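Local coordinates for protein metallo-beta-lactamase FIM-1 (Pseudomonas aeruginosa, PDB 6V3Q) that probably hydrolyses beta-lactam antibiotics to substituted beta-amino acids, as a zinc-dependent class B beta-lactamase of the periplasm, at residues A[130-133]-A[137-140]; A[153-158]-A[194-199]. All coordinates share one frame; numbering follows the deposited sequence.

Contact 1: A[130-133]-A[137-140]; sequences TSVL and VIFD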
loop_
_atom_site.group_PDB
_atom_site.type_symbol
_atom_site.label_atom_id
_atom_site.label_comp_id
_atom_site.label_asym_id
_atom_site.label_seq_id
_atom_site.Cartn_x
_atom_site.Cartn_y
_atom_site.Cartn_z
ATOM N N THR A 130 0.342 -14.756 31.279
ATOM C CA THR A 130 -0.764 -14.336 32.126
ATOM C C THR A 130 -2.058 -14.822 31.493
ATOM O O THR A 130 -2.243 -14.701 30.280
ATOM C CB THR A 130 -0.804 -12.812 32.315
ATOM O OG1 THR A 130 -2.072 -12.433 32.868
ATOM C CG2 THR A 130 -0.608 -12.092 30.992
ATOM N N SER A 131 -2.933 -15.401 32.316
ATOM C CA SER A 131 -4.250 -15.843 31.878
ATOM C C SER A 131 -5.345 -14.851 32.251
ATOM O O SER A 131 -6.505 -15.247 32.407
ATOM C CB SER A 131 -4.567 -17.222 32.457
ATOM O OG SER A 131 -3.793 -18.229 31.830
ATOM N N VAL A 132 -4.998 -13.567 32.386
ATOM C CA VAL A 132 -5.969 -12.551 32.790
ATOM C C VAL A 132 -7.116 -12.460 31.791
ATOM O O VAL A 132 -8.231 -12.054 32.146
ATOM C CB VAL A 132 -5.261 -11.192 32.972
ATOM C CG1 VAL A 132 -4.670 -10.712 31.656
ATOM C CG2 VAL A 132 -6.216 -10.158 33.552
ATOM N N LEU A 133 -6.874 -12.842 30.540
ATOM C CA LEU A 133 -7.882 -12.835 29.490
ATOM C C LEU A 133 -8.112 -14.240 28.946
ATOM O O LEU A 133 -8.215 -14.446 27.736
ATOM C CB LEU A 133 -7.488 -11.878 28.367
ATOM C CG LEU A 133 -7.538 -10.393 28.719
ATOM C CD1 LEU A 133 -7.179 -9.547 27.510
ATOM C CD2 LEU A 133 -8.914 -10.027 29.246
ATOM N N VAL A 137 -3.799 -16.905 26.129
ATOM C CA VAL A 137 -2.547 -16.861 26.872
ATOM C C VAL A 137 -1.739 -15.698 26.316
ATOM O O VAL A 137 -1.361 -15.699 25.137
ATOM C CB VAL A 137 -1.766 -18.181 26.780
ATOM C CG1 VAL A 137 -0.388 -18.018 27.414
ATOM C CG2 VAL A 137 -2.528 -19.298 27.475
ATOM N N ILE A 138 -1.511 -14.690 27.147
ATOM C CA ILE A 138 -0.695 -13.545 26.770
ATOM C C ILE A 138 0.731 -13.832 27.218
ATOM O O ILE A 138 0.980 -14.068 28.405
ATOM C CB ILE A 138 -1.229 -12.248 27.392
ATOM C CG1 ILE A 138 -2.670 -11.995 26.933
ATOM C CG2 ILE A 138 -0.336 -11.077 27.014
ATOM C CD1 ILE A 138 -3.404 -10.961 27.748
ATOM N N PHE A 139 1.660 -13.815 26.270
ATOM C CA PHE A 139 3.029 -14.255 26.489
ATOM C C PHE A 139 3.996 -13.136 26.132
ATOM O O PHE A 139 3.810 -12.437 25.130
ATOM C CB PHE A 139 3.322 -15.506 25.652
ATOM C CG PHE A 139 4.714 -16.043 25.817
ATOM C CD1 PHE A 139 5.102 -16.650 26.999
ATOM C CD2 PHE A 139 5.630 -15.960 24.782
ATOM C CE1 PHE A 139 6.388 -17.151 27.152
ATOM C CE2 PHE A 139 6.914 -16.457 24.928
ATOM C CZ PHE A 139 7.290 -17.055 26.112
ATOM N N ASP A 140 5.026 -12.968 26.962
ATOM C CA ASP A 140 6.044 -11.941 26.761
ATOM C C ASP A 140 7.349 -12.601 26.338
ATOM O O ASP A 140 8.046 -13.190 27.180
ATOM C CB ASP A 140 6.244 -11.126 28.042
ATOM C CG ASP A 140 7.311 -10.051 27.893
ATOM O OD1 ASP A 140 7.657 -9.689 26.747
ATOM O OD2 ASP A 140 7.814 -9.563 28.927
#
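Thr130 and Ile138 face each other as an antiparallel hydrogen-bonded pair at the base of a short connection between two adjacent strands, at the edge of one sheet of the metallo-beta-lactamase fold. Each backbone gives and takes one bond. Thr130 N donates to Ile138 O at 3.0 Å, and Ile138 N returns a bond to Thr130 O at 3.2 Å. On the face that carries the two side chains, these run side by side and point the same way, and Thr130 CG2 touches Ile138 CB at 3.7 Å. Two beta-branched residues suit an extended pair of this kind, because their branches lie close to the backbone and cover it.

Ile138 reaches further with its other arm. Its CG1 stands anti to the carbonyl carbon (chi1 -59°), and the extended chi2 carries CD1 toward the turn, where it meets Leu133 CD1 at 4.0 Å and Val132 CG1 at 4.1 Å, two methyls from consecutive residues.

Thr130 also opens an ST turn, which helps hold the bend that brings Val132 and Leu133 to Ile138. Its OG1, placed opposite its own backbone N by a chi1 of 166°, accepts a bond from Val132 N at 3.2 Å. Threonine therefore does two jobs here, its methyl packing on Ile138 while its hydroxyl oxygen holds the turn. Leu133, long and apolar, suits a buried place where it meets Ile138 as well as Trp76 and Val78.

Farther out, Leu122 lies against both Val132 and Ile138, whose side chain is about 11 Å from that of the zinc ligand His81. Strand 129-130 is an edge strand of this chain's five-stranded sheet; strand 137-139 pairs with it on one side and with strand 151-154 on the other, while strand 74-78 of the second sheet and helix 185-195 pack nearby.

Contact 2: A[153-158]-A[194-199]; sequences GLPEQG and QRFAEA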
loop_
_atom_site.group_PDB
_atom_site.type_symbol
_atom_site.label_atom_id
_atom_site.label_comp_id
_atom_site.label_asym_id
_atom_site.label_seq_id
_atom_site.Cartn_x
_atom_site.Cartn_y
_atom_site.Cartn_z
ATOM N N GLY A 153 -1.609 -16.230 22.445
ATOM C CA GLY A 153 -1.837 -17.582 21.974
ATOM C C GLY A 153 -3.218 -18.071 22.366
ATOM O O GLY A 153 -3.767 -17.663 23.391
ATOM N N LEU A 154 -3.785 -18.939 21.529
ATOM C CA LEU A 154 -5.042 -19.633 21.808
ATOM C C LEU A 154 -4.740 -21.127 21.756
ATOM O O LEU A 154 -5.086 -21.808 20.778
ATOM C CB LEU A 154 -6.139 -19.230 20.821
ATOM C CG LEU A 154 -6.912 -17.939 21.123
ATOM C CD1 LEU A 154 -7.727 -17.470 19.920
ATOM C CD2 LEU A 154 -7.816 -18.138 22.333
ATOM N N PRO A 155 -4.093 -21.669 22.793
ATOM C CA PRO A 155 -3.616 -23.062 22.717
ATOM C C PRO A 155 -4.726 -24.082 22.528
ATOM O O PRO A 155 -4.506 -25.107 21.868
ATOM C CB PRO A 155 -2.894 -23.256 24.061
ATOM C CG PRO A 155 -2.575 -21.872 24.533
ATOM C CD PRO A 155 -3.720 -21.029 24.064
ATOM N N GLU A 156 -5.911 -23.829 23.087
ATOM C CA GLU A 156 -7.033 -24.740 22.891
ATOM C C GLU A 156 -7.407 -24.866 21.419
ATOM O O GLU A 156 -7.836 -25.940 20.978
ATOM C CB GLU A 156 -8.238 -24.270 23.705
ATOM C CG GLU A 156 -8.233 -24.737 25.150
ATOM C CD GLU A 156 -9.027 -23.827 26.065
ATOM O OE1 GLU A 156 -8.430 -23.260 27.002
ATOM O OE2 GLU A 156 -10.245 -23.676 25.849
ATOM N N GLN A 157 -7.251 -23.795 20.643
ATOM C CA GLN A 157 -7.594 -23.800 19.227
ATOM C C GLN A 157 -6.374 -23.825 18.315
ATOM O O GLN A 157 -6.535 -23.800 17.091
ATOM C CB GLN A 157 -8.469 -22.588 18.886
ATOM C CG GLN A 157 -9.904 -22.697 19.393
ATOM C CD GLN A 157 -10.237 -21.658 20.443
ATOM O OE1 GLN A 157 -9.437 -21.388 21.342
ATOM N NE2 GLN A 157 -11.428 -21.081 20.347
ATOM N N GLY A 158 -5.166 -23.880 18.876
ATOM C CA GLY A 158 -3.966 -23.976 18.066
ATOM C C GLY A 158 -3.642 -22.743 17.252
ATOM O O GLY A 158 -3.146 -22.865 16.127
ATOM N N GLN A 194 8.416 -22.173 20.979
ATOM C CA GLN A 194 8.576 -23.194 22.005
ATOM C C GLN A 194 7.460 -23.136 23.041
ATOM O O GLN A 194 7.077 -24.175 23.593
ATOM C CB GLN A 194 9.941 -23.048 22.679
ATOM C CG GLN A 194 10.329 -24.235 23.542
ATOM C CD GLN A 194 11.751 -24.133 24.056
ATOM O OE1 GLN A 194 12.581 -23.430 23.481
ATOM N NE2 GLN A 194 12.039 -24.833 25.147
ATOM N N ARG A 195 6.930 -21.942 23.319
ATOM C CA ARG A 195 5.823 -21.831 24.264
ATOM C C ARG A 195 4.542 -22.430 23.691
ATOM O O ARG A 195 3.795 -23.111 24.404
ATOM C CB ARG A 195 5.610 -20.367 24.651
ATOM C CG ARG A 195 4.416 -20.127 25.561
ATOM C CD ARG A 195 4.510 -20.940 26.846
ATOM N NE ARG A 195 3.414 -20.636 27.760
ATOM C CZ ARG A 195 2.198 -21.163 27.666
ATOM N NH1 ARG A 195 1.911 -22.021 26.691
ATOM N NH2 ARG A 195 1.262 -20.830 28.544
ATOM N N PHE A 196 4.272 -22.185 22.412
ATOM C CA PHE A 196 3.114 -22.757 21.730
ATOM C C PHE A 196 3.595 -23.747 20.672
ATOM O O PHE A 196 3.428 -23.543 19.467
ATOM C CB PHE A 196 2.253 -21.654 21.114
ATOM C CG PHE A 196 1.913 -20.541 22.065
ATOM C CD1 PHE A 196 1.037 -20.752 23.119
ATOM C CD2 PHE A 196 2.461 -19.282 21.897
ATOM C CE1 PHE A 196 0.722 -19.726 23.994
ATOM C CE2 PHE A 196 2.150 -18.250 22.767
ATOM C CZ PHE A 196 1.279 -18.473 23.817
ATOM N N ALA A 197 4.197 -24.842 21.146
ATOM C CA ALA A 197 4.826 -25.815 20.259
ATOM C C ALA A 197 3.825 -26.568 19.391
ATOM O O ALA A 197 4.225 -27.150 18.377
ATOM C CB ALA A 197 5.644 -26.812 21.081
ATOM N N GLU A 198 2.544 -26.573 19.761
ATOM C CA GLU A 198 1.548 -27.346 19.031
ATOM C C GLU A 198 0.751 -26.522 18.032
ATOM O O GLU A 198 0.174 -27.097 17.103
ATOM C CB GLU A 198 0.575 -28.017 20.007
ATOM C CG GLU A 198 1.251 -28.915 21.026
ATOM C CD GLU A 198 0.266 -29.778 21.788
ATOM O OE1 GLU A 198 0.713 -30.677 22.529
ATOM O OE2 GLU A 198 -0.956 -29.561 21.646
ATOM N N ALA A 199 0.702 -25.202 18.201
ATOM C CA ALA A 199 -0.144 -24.375 17.352
ATOM C C ALA A 199 0.321 -24.436 15.902
ATOM O O ALA A 199 1.508 -24.264 15.606
ATOM C CB ALA A 199 -0.144 -22.931 17.851
#
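In this metallo-beta-lactamase fold, the turn between strands 151-154 and 159-161 meets the chain where it leaves helix 185-195. Phe196, the first residue past the helix to abandon helical backbone angles, supplies the tight part. Gly153 CA lies over one face of its ring in a CH-pi contact, 4.0 Å from the centroid and 24° off the normal, nearer CZ than the ring centre. Glycine suits this place because, having no side chain, it can lay its CA directly on the ring. The opposite face is covered by Arg195 CG, so the phenyl is clamped between a strand and the side chain preceding it in sequence. A chi1 of -50° sends the phenyl away from its own carbonyl and onto the strand.

The solvent side, at Pro155, is looser. This exposed residue crosses the ring obliquely with CG 4.0 Å from Phe196 CE1; its rigid ring suits the start of the turn, where Gln157 N bonds back to Leu154 O. Gly158 ends the turn with a positive phi (68°) that glycine readily adopts. Beyond the segments, Arg212 NH1 bonds both Phe196 O and Ala199 O. A second close approach brings the two backbones together: Ala199, small and buried, sets its CB 3.5 Å from Gly158 O.

How the contacts relate
Contact 1 closes before contact 2 opens along the chain, and their centres lie about 12 Å apart on the same side of the molecule's centre. They share one mixed sheet, in which strand 137-139 of contact 1 neighbours strand 151-154 of contact 2; a probable hydrogen bond from Gly153 N to Val137 O (2.8 Å) joins them directly. Val137 also packs on Pro155 and Arg195, while Phe139 touches Arg195, so the end of helix 185-195 spans both. Together the two contacts tie an edge strand and the end of that helix to the same sheet, contact 2 lying away from the zinc site.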